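Local atomic coordinates of ankyrin repeat domain protein (Legionella pneumophila subsp. pneumophila, PDB entry 6MCA), a protein that acts as a Legionella effector with ankyrin repeats and a cysteine protease-like region, and interacts with the host LARP7 component of the 7SK snRNP complex. Residues C269-H274 / A278-G283; M337-Q342 / V355-Y360; P36-Y41 / I68-Q73; S25-I30 / L59-I64. All blocks are in the same frame, centred on the assembly; numbering follows the deposited sequence. Where two conformers were deposited one is given.

Contact 1: C269-H274 / A278-G283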
loop_
_atom_site.group_PDB
_atom_site.type_symbol
_atom_site.label_atom_id
_atom_site.label_comp_id
_atom_site.label_asym_id
_atom_site.label_seq_id
_atom_site.Cartn_x
_atom_site.Cartn_y
_atom_site.Cartn_z
ATOM N N CYS A 269 9.844 -10.402 0.079
ATOM C CA CYS A 269 9.393 -10.510 -1.300
ATOM C C CYS A 269 10.188 -11.565 -2.052
ATOM O O CYS A 269 11.387 -11.734 -1.826
ATOM C CB CYS A 269 9.490 -9.161 -2.012
ATOM S SG CYS A 269 8.266 -7.960 -1.436
ATOM N N PHE A 270 9.511 -12.282 -2.941
ATOM C CA PHE A 270 10.156 -13.242 -3.816
ATOM C C PHE A 270 9.799 -12.914 -5.256
ATOM O O PHE A 270 8.683 -12.474 -5.544
ATOM C CB PHE A 270 9.738 -14.674 -3.474
ATOM C CG PHE A 270 10.140 -15.108 -2.094
ATOM C CD1 PHE A 270 9.350 -14.801 -0.999
ATOM C CD2 PHE A 270 11.312 -15.816 -1.890
ATOM C CE1 PHE A 270 9.715 -15.201 0.272
ATOM C CE2 PHE A 270 11.684 -16.220 -0.622
ATOM C CZ PHE A 270 10.885 -15.911 0.460
ATOM N N VAL A 271 10.756 -13.111 -6.153
ATOM C CA VAL A 271 10.560 -12.845 -7.572
ATOM C C VAL A 271 10.968 -14.083 -8.355
ATOM O O VAL A 271 12.081 -14.587 -8.192
ATOM C CB VAL A 271 11.359 -11.618 -8.051
ATOM C CG1 VAL A 271 11.116 -11.383 -9.532
ATOM C CG2 VAL A 271 10.981 -10.384 -7.247
ATOM N N ARG A 272 10.066 -14.572 -9.196
ATOM C CA ARG A 272 10.352 -15.664 -10.114
ATOM C C ARG A 272 10.388 -15.105 -11.528
ATOM O O ARG A 272 9.458 -14.410 -11.945
ATOM C CB ARG A 272 9.299 -16.769 -9.993
ATOM C CG ARG A 272 9.613 -18.043 -10.769
ATOM C CD ARG A 272 9.042 -18.010 -12.184
ATOM N NE ARG A 272 9.378 -19.219 -12.927
ATOM C CZ ARG A 272 8.537 -20.227 -13.130
ATOM N NH1 ARG A 272 7.301 -20.167 -12.653
ATOM N NH2 ARG A 272 8.931 -21.292 -13.813
ATOM N N TYR A 273 11.463 -15.391 -12.256
ATOM C CA TYR A 273 11.564 -15.017 -13.664
ATOM C C TYR A 273 12.220 -16.173 -14.400
ATOM O O TYR A 273 13.435 -16.366 -14.292
ATOM C CB TYR A 273 12.356 -13.726 -13.857
ATOM C CG TYR A 273 12.446 -13.302 -15.307
ATOM C CD1 TYR A 273 11.339 -12.785 -15.968
ATOM C CD2 TYR A 273 13.633 -13.429 -16.016
ATOM C CE1 TYR A 273 11.412 -12.402 -17.293
ATOM C CE2 TYR A 273 13.716 -13.047 -17.344
ATOM C CZ TYR A 273 12.602 -12.535 -17.977
ATOM O OH TYR A 273 12.678 -12.153 -19.297
ATOM N N HIS A 274 11.416 -16.931 -15.145
ATOM C CA HIS A 274 11.881 -18.126 -15.841
ATOM C C HIS A 274 12.557 -19.077 -14.860
ATOM O O HIS A 274 11.926 -19.528 -13.898
ATOM C CB HIS A 274 12.818 -17.748 -16.990
ATOM C CG HIS A 274 12.175 -16.887 -18.032
ATOM N ND1 HIS A 274 10.837 -16.978 -18.352
ATOM C CD2 HIS A 274 12.685 -15.917 -18.827
ATOM C CE1 HIS A 274 10.551 -16.101 -19.297
ATOM N NE2 HIS A 274 11.655 -15.444 -19.604
ATOM N N ALA A 278 14.387 -15.164 -6.625
ATOM C CA ALA A 278 15.056 -14.122 -5.860
ATOM C C ALA A 278 14.327 -13.897 -4.549
ATOM O O ALA A 278 13.099 -13.780 -4.532
ATOM C CB ALA A 278 15.128 -12.809 -6.644
ATOM N N LYS A 279 15.094 -13.828 -3.465
ATOM C CA LYS A 279 14.581 -13.494 -2.145
ATOM C C LYS A 279 15.079 -12.111 -1.749
ATOM O O LYS A 279 16.278 -11.815 -1.865
ATOM C CB LYS A 279 15.002 -14.532 -1.103
ATOM C CG LYS A 279 14.493 -14.222 0.298
ATOM C CD LYS A 279 14.654 -15.406 1.233
ATOM C CE LYS A 279 16.115 -15.754 1.434
ATOM N NZ LYS A 279 16.295 -16.798 2.481
ATOM N N ILE A 280 14.150 -11.277 -1.284
ATOM C CA ILE A 280 14.401 -9.905 -0.873
ATOM C C ILE A 280 13.896 -9.767 0.555
ATOM O O ILE A 280 12.687 -9.885 0.811
ATOM C CB ILE A 280 13.708 -8.891 -1.794
ATOM C CG1 ILE A 280 14.064 -9.160 -3.257
ATOM C CG2 ILE A 280 14.068 -7.471 -1.384
ATOM C CD1 ILE A 280 13.119 -8.507 -4.240
ATOM N N ASP A 281 14.823 -9.525 1.483
ATOM C CA ASP A 281 14.493 -9.269 2.883
ATOM C C ASP A 281 15.588 -8.352 3.425
ATOM O O ASP A 281 16.680 -8.819 3.764
ATOM C CB ASP A 281 14.397 -10.563 3.681
ATOM C CG ASP A 281 13.926 -10.338 5.107
ATOM O OD1 ASP A 281 13.621 -9.179 5.465
ATOM O OD2 ASP A 281 13.862 -11.322 5.874
ATOM N N ARG A 282 15.290 -7.058 3.493
ATOM C CA ARG A 282 16.253 -6.054 3.924
ATOM C C ARG A 282 16.279 -5.868 5.435
ATOM O O ARG A 282 16.959 -4.959 5.924
ATOM C CB ARG A 282 15.953 -4.719 3.239
ATOM C CG ARG A 282 15.850 -4.820 1.726
ATOM C CD ARG A 282 15.243 -3.565 1.120
ATOM N NE ARG A 282 16.148 -2.422 1.202
ATOM C CZ ARG A 282 15.995 -1.300 0.505
ATOM N NH1 ARG A 282 16.867 -0.310 0.638
ATOM N NH2 ARG A 282 14.973 -1.170 -0.331
ATOM N N GLY A 283 15.563 -6.704 6.183
ATOM C CA GLY A 283 15.509 -6.572 7.625
ATOM C C GLY A 283 16.610 -7.316 8.353
ATOM O O GLY A 283 17.757 -7.349 7.896
#
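Phe270 and Lys279 lie side by side and point the same way across a beta hairpin. The hairpin joins strands 266-273 and 276-280, the second and third in an antiparallel sheet of five. The two residues form a non-hydrogen-bonded pair. Phe270 has CG anti to its carbonyl carbon (chi1 -63°), and the ring leans toward the neighbouring strand. There its CE2 meets Lys279 CG at 3.6 Å, an oblique approach. Lys279 CD lies about as close to the same ring atom. The lysine methylenes thus run alongside the phenylalanine, at its CE2 and CZ, before the chain leads away. Its NZ ends in a salt bridge to Glu289 and a hydrogen bond to His322. Phe311 meets the Phe270 ring edge-to-face.

The other side of the sheet carries Cys269, Val271, Ala278 and Ile280. Val271 CG2 touches Ile280 CD1 diagonally at 4.1 Å. Directly across the strands, Val271 CB faces Ala278 CB at 4.2 Å. Helix 355-364 covers this side, with Val355 on Cys269 and Met362 on Val271 and Ala278.

Two hydrogen-bonded pairs hold the ladder. Cys269 N reaches Ile280 O at 3.0 Å and is nearly straight (173°). Nearer the turn the bonding is less even, since Ala278 N to Val271 O is weak and bent (126°). Ala278 O accepts from Val271 N at 2.9 Å, and Phe270 CA adds a CA-H...O contact to that same Ala278 O at 3.1 Å.

Contact 2: M337-Q342 / V355-Y360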
loop_
_atom_site.group_PDB
_atom_site.type_symbol
_atom_site.label_atom_id
_atom_site.label_comp_id
_atom_site.label_asym_id
_atom_site.label_seq_id
_atom_site.Cartn_x
_atom_site.Cartn_y
_atom_site.Cartn_z
ATOM N N MET A 337 22.621 -8.998 -4.719
ATOM C CA MET A 337 22.549 -7.580 -5.049
ATOM C C MET A 337 22.803 -6.742 -3.800
ATOM O O MET A 337 22.201 -7.002 -2.745
ATOM C CB MET A 337 21.198 -7.218 -5.677
ATOM C CG MET A 337 21.120 -7.535 -7.165
ATOM S SD MET A 337 19.608 -6.962 -7.962
ATOM C CE MET A 337 19.698 -5.200 -7.644
ATOM N N PRO A 338 23.680 -5.736 -3.877
ATOM C CA PRO A 338 24.005 -4.888 -2.709
ATOM C C PRO A 338 22.927 -3.850 -2.419
ATOM O O PRO A 338 23.104 -2.639 -2.576
ATOM C CB PRO A 338 25.336 -4.255 -3.128
ATOM C CG PRO A 338 25.238 -4.154 -4.612
ATOM C CD PRO A 338 24.473 -5.372 -5.064
ATOM N N ILE A 339 21.770 -4.333 -1.983
ATOM C CA ILE A 339 20.669 -3.471 -1.572
ATOM C C ILE A 339 20.847 -3.139 -0.096
ATOM O O ILE A 339 21.126 -4.026 0.718
ATOM C CB ILE A 339 19.314 -4.150 -1.834
ATOM C CG1 ILE A 339 19.051 -4.257 -3.339
ATOM C CG2 ILE A 339 18.193 -3.398 -1.143
ATOM C CD1 ILE A 339 18.277 -3.088 -3.918
ATOM N N SER A 340 20.698 -1.862 0.247
ATOM C CA SER A 340 20.931 -1.421 1.615
ATOM C C SER A 340 19.934 -2.066 2.573
ATOM O O SER A 340 18.770 -2.298 2.235
ATOM C CB SER A 340 20.836 0.102 1.709
ATOM O OG SER A 340 19.486 0.531 1.710
ATOM N N SER A 341 20.407 -2.356 3.781
ATOM C CA SER A 341 19.575 -2.981 4.795
ATOM C C SER A 341 18.638 -1.961 5.434
ATOM O O SER A 341 18.899 -0.755 5.447
ATOM C CB SER A 341 20.440 -3.637 5.873
ATOM O OG SER A 341 21.231 -4.680 5.332
ATOM N N GLN A 342 17.523 -2.469 5.965
ATOM C CA GLN A 342 16.546 -1.673 6.712
ATOM C C GLN A 342 16.334 -2.394 8.043
ATOM O O GLN A 342 15.370 -3.142 8.225
ATOM C CB GLN A 342 15.241 -1.499 5.915
ATOM C CG GLN A 342 14.088 -0.851 6.681
ATOM C CD GLN A 342 14.259 0.644 6.868
ATOM O OE1 GLN A 342 15.244 1.232 6.421
ATOM N NE2 GLN A 342 13.292 1.268 7.530
ATOM N N VAL A 355 11.819 -4.755 -5.135
ATOM C CA VAL A 355 11.427 -5.695 -6.182
ATOM C C VAL A 355 11.765 -5.147 -7.563
ATOM O O VAL A 355 12.123 -5.910 -8.470
ATOM C CB VAL A 355 9.925 -6.027 -6.052
ATOM C CG1 VAL A 355 9.406 -6.711 -7.309
ATOM C CG2 VAL A 355 9.679 -6.899 -4.833
ATOM N N VAL A 356 11.688 -3.831 -7.741
ATOM C CA VAL A 356 11.883 -3.208 -9.050
ATOM C C VAL A 356 13.309 -3.441 -9.549
ATOM O O VAL A 356 13.477 -4.028 -10.632
ATOM C CB VAL A 356 11.524 -1.711 -9.011
ATOM C CG1 VAL A 356 11.906 -1.036 -10.318
ATOM C CG2 VAL A 356 10.042 -1.525 -8.715
ATOM N N PRO A 357 14.364 -3.032 -8.826
ATOM C CA PRO A 357 15.717 -3.297 -9.344
ATOM C C PRO A 357 16.043 -4.775 -9.436
ATOM O O PRO A 357 16.751 -5.187 -10.364
ATOM C CB PRO A 357 16.630 -2.578 -8.340
ATOM C CG PRO A 357 15.839 -2.508 -7.097
ATOM C CD PRO A 357 14.418 -2.331 -7.528
ATOM N N VAL A 358 15.531 -5.591 -8.514
ATOM C CA VAL A 358 15.808 -7.024 -8.551
ATOM C C VAL A 358 15.185 -7.656 -9.791
ATOM O O VAL A 358 15.838 -8.424 -10.509
ATOM C CB VAL A 358 15.312 -7.699 -7.261
ATOM C CG1 VAL A 358 15.465 -9.207 -7.358
ATOM C CG2 VAL A 358 16.076 -7.162 -6.067
ATOM N N ALA A 359 13.913 -7.347 -10.060
ATOM C CA ALA A 359 13.255 -7.897 -11.241
ATOM C C ALA A 359 13.906 -7.386 -12.521
ATOM O O ALA A 359 14.044 -8.134 -13.499
ATOM C CB ALA A 359 11.764 -7.561 -11.221
ATOM N N TYR A 360 14.328 -6.119 -12.530
ATOM C CA TYR A 360 15.066 -5.595 -13.675
ATOM C C TYR A 360 16.340 -6.398 -13.922
ATOM O O TYR A 360 16.597 -6.857 -15.044
ATOM C CB TYR A 360 15.391 -4.117 -13.454
ATOM C CG TYR A 360 15.835 -3.401 -14.707
ATOM C CD1 TYR A 360 17.138 -3.526 -15.175
ATOM C CD2 TYR A 360 14.954 -2.603 -15.425
ATOM C CE1 TYR A 360 17.549 -2.882 -16.321
ATOM C CE2 TYR A 360 15.359 -1.952 -16.573
ATOM C CZ TYR A 360 16.657 -2.096 -17.015
ATOM O OH TYR A 360 17.068 -1.455 -18.157
#
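Met337 O accepts from Ile339 N at 2.8 Å. This bond closes an inverse gamma turn centred on Pro338, next to strand 331-337 at the edge of the five-stranded sheet. The two residues flanking that proline both direct their side chains at helix 355-364. The contact with the helix itself is apolar and buried.

Met337 does most of the touching through its tip. Its chain bends at the last torsion (chi3 59°), which turns the methyl group toward Pro357. SD then lies over the helix backbone, 3.8 Å from Val358 CA, and 4.0 Å from Val358 CG2. The methionine and valine side chains meet at a slant.

Ile339 lies at about a right angle to Pro357, with only its terminal CD1 meeting the ring, at CG. Val292 on the adjoining strand touches Met337, Ile339 and Val358, so the group is closed in from the sheet. Leu377 of helix 373-399 packs on both Met337 and Ile339. The contact therefore joins the loop after the edge strand to the helix that lies on the sheet. Met337 CE completes it, 4.1 Å from Pro357 CB and 4.0 Å from Pro357 O.

Contact 3: P36-Y41 / I68-Q73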
loop_
_atom_site.group_PDB
_atom_site.type_symbol
_atom_site.label_atom_id
_atom_site.label_comp_id
_atom_site.label_asym_id
_atom_site.label_seq_id
_atom_site.Cartn_x
_atom_site.Cartn_y
_atom_site.Cartn_z
ATOM N N PRO A 36 -29.487 -19.637 0.581
ATOM C CA PRO A 36 -29.727 -20.147 1.934
ATOM C C PRO A 36 -31.211 -20.198 2.268
ATOM O O PRO A 36 -32.037 -19.476 1.704
ATOM C CB PRO A 36 -28.998 -19.139 2.832
ATOM C CG PRO A 36 -28.064 -18.402 1.919
ATOM C CD PRO A 36 -28.752 -18.364 0.594
ATOM N N ASP A 37 -31.538 -21.085 3.208
ATOM C CA ASP A 37 -32.879 -21.155 3.787
ATOM C C ASP A 37 -32.909 -20.191 4.971
ATOM O O ASP A 37 -32.737 -20.570 6.131
ATOM C CB ASP A 37 -33.215 -22.585 4.195
ATOM C CG ASP A 37 -34.655 -22.745 4.654
ATOM O OD1 ASP A 37 -35.413 -21.752 4.624
ATOM O OD2 ASP A 37 -35.028 -23.871 5.044
ATOM N N PHE A 38 -33.131 -18.911 4.653
ATOM C CA PHE A 38 -33.022 -17.856 5.657
ATOM C C PHE A 38 -33.959 -18.100 6.833
ATOM O O PHE A 38 -33.602 -17.826 7.986
ATOM C CB PHE A 38 -33.316 -16.496 5.024
ATOM C CG PHE A 38 -32.467 -16.185 3.825
ATOM C CD1 PHE A 38 -31.147 -15.795 3.974
ATOM C CD2 PHE A 38 -32.995 -16.278 2.546
ATOM C CE1 PHE A 38 -30.365 -15.506 2.869
ATOM C CE2 PHE A 38 -32.219 -15.991 1.439
ATOM C CZ PHE A 38 -30.903 -15.604 1.600
ATOM N N ASP A 39 -35.159 -18.614 6.564
ATOM C CA ASP A 39 -36.124 -18.834 7.637
ATOM C C ASP A 39 -35.638 -19.902 8.608
ATOM O O ASP A 39 -35.848 -19.787 9.822
ATOM C CB ASP A 39 -37.484 -19.207 7.049
ATOM C CG ASP A 39 -38.224 -18.005 6.488
ATOM O OD1 ASP A 39 -38.055 -16.893 7.032
ATOM O OD2 ASP A 39 -38.970 -18.172 5.501
ATOM N N ALA A 40 -34.978 -20.946 8.099
ATOM C CA ALA A 40 -34.443 -21.978 8.982
ATOM C C ALA A 40 -33.334 -21.424 9.871
ATOM O O ALA A 40 -33.242 -21.780 11.052
ATOM C CB ALA A 40 -33.934 -23.162 8.161
ATOM N N TYR A 41 -32.486 -20.551 9.322
ATOM C CA TYR A 41 -31.428 -19.950 10.128
ATOM C C TYR A 41 -31.990 -18.975 11.153
ATOM O O TYR A 41 -31.444 -18.854 12.255
ATOM C CB TYR A 41 -30.411 -19.252 9.225
ATOM C CG TYR A 41 -29.577 -20.209 8.407
ATOM C CD1 TYR A 41 -28.587 -20.981 9.001
ATOM C CD2 TYR A 41 -29.787 -20.350 7.041
ATOM C CE1 TYR A 41 -27.826 -21.863 8.257
ATOM C CE2 TYR A 41 -29.032 -21.229 6.290
ATOM C CZ TYR A 41 -28.053 -21.982 6.902
ATOM O OH TYR A 41 -27.299 -22.858 6.156
ATOM N N ILE A 68 -25.232 -11.835 -6.505
ATOM C CA ILE A 68 -26.110 -10.675 -6.398
ATOM C C ILE A 68 -27.529 -11.070 -5.992
ATOM O O ILE A 68 -28.215 -10.296 -5.317
ATOM C CB ILE A 68 -26.089 -9.876 -7.716
ATOM C CG1 ILE A 68 -26.762 -8.514 -7.530
ATOM C CG2 ILE A 68 -26.739 -10.665 -8.846
ATOM C CD1 ILE A 68 -26.244 -7.447 -8.468
ATOM N N LYS A 69 -27.995 -12.264 -6.372
ATOM C CA LYS A 69 -29.346 -12.671 -5.988
ATOM C C LYS A 69 -29.458 -12.904 -4.485
ATOM O O LYS A 69 -30.443 -12.492 -3.854
ATOM C CB LYS A 69 -29.754 -13.926 -6.761
ATOM C CG LYS A 69 -29.374 -13.900 -8.234
ATOM C CD LYS A 69 -30.572 -14.186 -9.128
ATOM C CE LYS A 69 -31.327 -12.911 -9.471
ATOM N NZ LYS A 69 -32.388 -13.152 -10.488
ATOM N N ILE A 70 -28.457 -13.555 -3.889
ATOM C CA ILE A 70 -28.472 -13.762 -2.445
ATOM C C ILE A 70 -28.353 -12.428 -1.717
ATOM O O ILE A 70 -28.956 -12.227 -0.656
ATOM C CB ILE A 70 -27.356 -14.740 -2.036
ATOM C CG1 ILE A 70 -27.370 -15.966 -2.952
ATOM C CG2 ILE A 70 -27.519 -15.154 -0.583
ATOM C CD1 ILE A 70 -26.577 -17.140 -2.422
ATOM N N ALA A 71 -27.588 -11.490 -2.283
ATOM C CA ALA A 71 -27.490 -10.163 -1.684
ATOM C C ALA A 71 -28.824 -9.429 -1.752
ATOM O O ALA A 71 -29.198 -8.722 -0.810
ATOM C CB ALA A 71 -26.392 -9.354 -2.374
ATOM N N GLU A 72 -29.553 -9.582 -2.861
ATOM C CA GLU A 72 -30.890 -9.004 -2.958
ATOM C C GLU A 72 -31.816 -9.602 -1.910
ATOM O O GLU A 72 -32.597 -8.882 -1.275
ATOM C CB GLU A 72 -31.464 -9.226 -4.357
ATOM C CG GLU A 72 -30.788 -8.430 -5.457
ATOM C CD GLU A 72 -31.220 -8.876 -6.840
ATOM O OE1 GLU A 72 -31.007 -8.115 -7.807
ATOM O OE2 GLU A 72 -31.779 -9.989 -6.959
ATOM N N GLN A 73 -31.746 -10.921 -1.722
ATOM C CA GLN A 73 -32.539 -11.565 -0.678
ATOM C C GLN A 73 -32.207 -10.990 0.694
ATOM O O GLN A 73 -33.105 -10.670 1.481
ATOM C CB GLN A 73 -32.307 -13.076 -0.697
ATOM C CG GLN A 73 -32.882 -13.776 -1.911
ATOM C CD GLN A 73 -34.380 -13.587 -2.033
ATOM O OE1 GLN A 73 -35.120 -13.751 -1.063
ATOM N NE2 GLN A 73 -34.836 -13.242 -3.231
#
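With chi1 near -55°, Phe38 has CG anti to its carbonyl carbon, and the ring extends toward Ile70 and Gln73. Ile70 has CG2 anti to its backbone N (chi1 -47°), which places this methyl branch toward both Pro36 and Phe38. The three side chains converge there without any polar link between the segments.

Pro36 gives the closest touch to the isoleucine, with CD 3.6 Å from Ile70 CG2. The same proline CD lies 3.9 Å from Ile70 CD1, so one ring carbon meets two branch ends. Phe38 approaches the methyl with its rim: CZ is 4.1 Å from Ile70 CG2, which sits at the ring edge near its plane.

One turn further along helix 68-76, Gln73 CB packs 3.6 Å from Phe38 CE2, obliquely to the ring. The glutamine crosses the phenylalanine at about a right angle, its amide plane 25° from the ring plane. One face of the Phe38 ring has Pro36 O 3.4 Å above its plane, offset toward the rim. Asp37 between them is the centre of an inverse gamma turn, with a weak bond from Phe38 N to that same Pro36 O.

Met35 touches both Ile70 and Gln73, and Arg77 touches Phe38 while its guanidinium pairs with Asp39. The contact belongs to the stack of short helices near the N terminus, consistent with an ankyrin-type array. Pro36 also rests on Ile26 and Ile30 of helix 26-31, Ile70 packs on Cys62 of helix 58-65, and Ala71 meets helices 58-65 and 101-109.

Contact 4: S25-I30 / L59-I64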
loop_
_atom_site.group_PDB
_atom_site.type_symbol
_atom_site.label_atom_id
_atom_site.label_comp_id
_atom_site.label_asym_id
_atom_site.label_seq_id
_atom_site.Cartn_x
_atom_site.Cartn_y
_atom_site.Cartn_z
ATOM N N SER A 25 -24.079 -24.244 7.337
ATOM C CA SER A 25 -23.857 -22.839 7.641
ATOM C C SER A 25 -24.381 -21.984 6.499
ATOM O O SER A 25 -24.372 -22.401 5.337
ATOM C CB SER A 25 -22.369 -22.557 7.877
ATOM O OG SER A 25 -22.077 -21.178 7.734
ATOM N N ILE A 26 -24.842 -20.779 6.845
ATOM C CA ILE A 26 -25.260 -19.829 5.819
ATOM C C ILE A 26 -24.057 -19.375 5.002
ATOM O O ILE A 26 -24.155 -19.164 3.785
ATOM C CB ILE A 26 -26.008 -18.643 6.457
ATOM C CG1 ILE A 26 -26.459 -17.645 5.387
ATOM C CG2 ILE A 26 -25.150 -17.950 7.509
ATOM C CD1 ILE A 26 -27.703 -16.868 5.762
ATOM N N ALA A 27 -22.896 -19.238 5.651
ATOM C CA ALA A 27 -21.680 -18.887 4.927
ATOM C C ALA A 27 -21.291 -19.985 3.946
ATOM O O ALA A 27 -20.907 -19.700 2.808
ATOM C CB ALA A 27 -20.542 -18.616 5.909
ATOM N N ASN A 28 -21.386 -21.248 4.370
ATOM C CA ASN A 28 -21.083 -22.351 3.465
ATOM C C ASN A 28 -22.102 -22.444 2.337
ATOM O O ASN A 28 -21.755 -22.845 1.221
ATOM C CB ASN A 28 -21.017 -23.668 4.240
ATOM C CG ASN A 28 -19.848 -23.716 5.209
ATOM O OD1 ASN A 28 -18.836 -23.041 5.016
ATOM N ND2 ASN A 28 -19.983 -24.520 6.258
ATOM N N ASP A 29 -23.360 -22.082 2.607
ATOM C CA ASP A 29 -24.357 -22.016 1.543
ATOM C C ASP A 29 -23.984 -20.956 0.515
ATOM O O ASP A 29 -24.047 -21.196 -0.697
ATOM C CB ASP A 29 -25.738 -21.721 2.132
ATOM C CG ASP A 29 -26.333 -22.910 2.858
ATOM O OD1 ASP A 29 -25.751 -24.012 2.779
ATOM O OD2 ASP A 29 -27.386 -22.740 3.509
ATOM N N ILE A 30 -23.591 -19.773 0.987
ATOM C CA ILE A 30 -23.240 -18.679 0.086
ATOM C C ILE A 30 -21.999 -19.032 -0.727
ATOM O O ILE A 30 -21.954 -18.820 -1.944
ATOM C CB ILE A 30 -23.046 -17.378 0.885
ATOM C CG1 ILE A 30 -24.390 -16.887 1.432
ATOM C CG2 ILE A 30 -22.385 -16.307 0.031
ATOM C CD1 ILE A 30 -24.279 -15.672 2.330
ATOM N N LEU A 59 -23.931 -10.738 3.953
ATOM C CA LEU A 59 -23.860 -9.765 2.868
ATOM C C LEU A 59 -22.429 -9.597 2.370
ATOM O O LEU A 59 -22.196 -9.476 1.162
ATOM C CB LEU A 59 -24.430 -8.424 3.328
ATOM C CG LEU A 59 -24.637 -7.375 2.236
ATOM C CD1 LEU A 59 -25.576 -7.901 1.161
ATOM C CD2 LEU A 59 -25.166 -6.078 2.830
ATOM N N ILE A 60 -21.459 -9.589 3.285
ATOM C CA ILE A 60 -20.063 -9.504 2.871
ATOM C C ILE A 60 -19.644 -10.769 2.133
ATOM O O ILE A 60 -18.849 -10.708 1.188
ATOM C CB ILE A 60 -19.164 -9.218 4.089
ATOM C CG1 ILE A 60 -19.467 -7.828 4.653
ATOM C CG2 ILE A 60 -17.694 -9.334 3.719
ATOM C CD1 ILE A 60 -18.566 -7.420 5.799
ATOM N N GLU A 61 -20.175 -11.929 2.530
ATOM C CA GLU A 61 -19.928 -13.150 1.769
ATOM C C GLU A 61 -20.475 -13.028 0.352
ATOM O O GLU A 61 -19.811 -13.420 -0.617
ATOM C CB GLU A 61 -20.553 -14.351 2.481
ATOM C CG GLU A 61 -19.930 -14.683 3.826
ATOM C CD GLU A 61 -18.605 -15.410 3.700
ATOM O OE1 GLU A 61 -18.236 -15.791 2.569
ATOM O OE2 GLU A 61 -17.934 -15.606 4.735
ATOM N N CYS A 62 -21.688 -12.484 0.214
ATOM C CA CYS A 62 -22.261 -12.263 -1.111
ATOM C C CYS A 62 -21.392 -11.326 -1.939
ATOM O O CYS A 62 -21.183 -11.554 -3.136
ATOM C CB CYS A 62 -23.674 -11.696 -0.980
ATOM S SG CYS A 62 -24.871 -12.837 -0.271
ATOM N N ALA A 63 -20.884 -10.260 -1.317
ATOM C CA ALA A 63 -20.027 -9.323 -2.036
ATOM C C ALA A 63 -18.728 -9.989 -2.476
ATOM O O ALA A 63 -18.277 -9.796 -3.611
ATOM C CB ALA A 63 -19.738 -8.101 -1.164
ATOM N N ILE A 64 -18.118 -10.783 -1.593
ATOM C CA ILE A 64 -16.864 -11.453 -1.923
ATOM C C ILE A 64 -17.070 -12.444 -3.061
ATOM O O ILE A 64 -16.232 -12.557 -3.965
ATOM C CB ILE A 64 -16.283 -12.138 -0.670
ATOM C CG1 ILE A 64 -15.748 -11.095 0.312
ATOM C CG2 ILE A 64 -15.186 -13.124 -1.051
ATOM C CD1 ILE A 64 -15.155 -11.691 1.571
#
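Helices 26-31 and 58-65 are neighbours in the N-terminal stack of short helices, which resembles an ankyrin-type array. They run side by side in nearly the same direction, their segment axes 18° apart and 9.7 Å from each other at the closest. Ile30 is the main contact residue and points at Glu61 and Cys62.

Both branches of Ile30 are used. Its CG2 lies 3.6 Å from Glu61 CB and 3.9 Å from the backbone Cys62 N. Its CD1 reaches further along to Cys62 SG, also at 3.9 Å. The isoleucine and the glutamate slant past each other, and it is Glu61 CB, not the carboxylate, that meets the isoleucine.

Glu61 bends at its second torsion (chi2 -77°), and the carboxylate swings back beside helix 26-31. There Glu61 OE2 stands 4.2 Å from Ala27 CB, an apolar neighbour. Ala27 in turn touches Asp52. Ser25 is the N-cap of helix 26-31: its OG accepts weak bonds from Ala27 N and Asn28 N. Leu74 of helix 68-76 packs on Cys62, and Pro58 and Thr65 of helix 58-65 also touch Ile30.

The interface is mostly apolar, but it takes in one buried acid, Glu61, whose CB supplies part of the packing. Its OE2 lies close to Asp52 OD2, a second acidic oxygen. Such closeness of like charges could raise the pKa of one of the two acids and favour a shared proton.

Overall arrangement
Contact 4 opens first along the chain, at residues 25-30, and contact 3 opens at 36-41 before contact 4 closes at 59-64. Contact 3 closes at 68-73, so the two cross. They tie four successive N-terminal helices together, and Tyr41 OH bonds Asp29 OD2 between them. Contact 1 comes much later and closes a tight hairpin. Contact 2 follows in series and spans a loop with one short helix. These two also touch, where Arg282 bonds the backbone of Ser340 and Gln342. The centres of contacts 2 and 3 lie about 50 Å apart, on opposite sides of the chain's centre, so the N-terminal helical pair of contacts lies far from the sheet contacts.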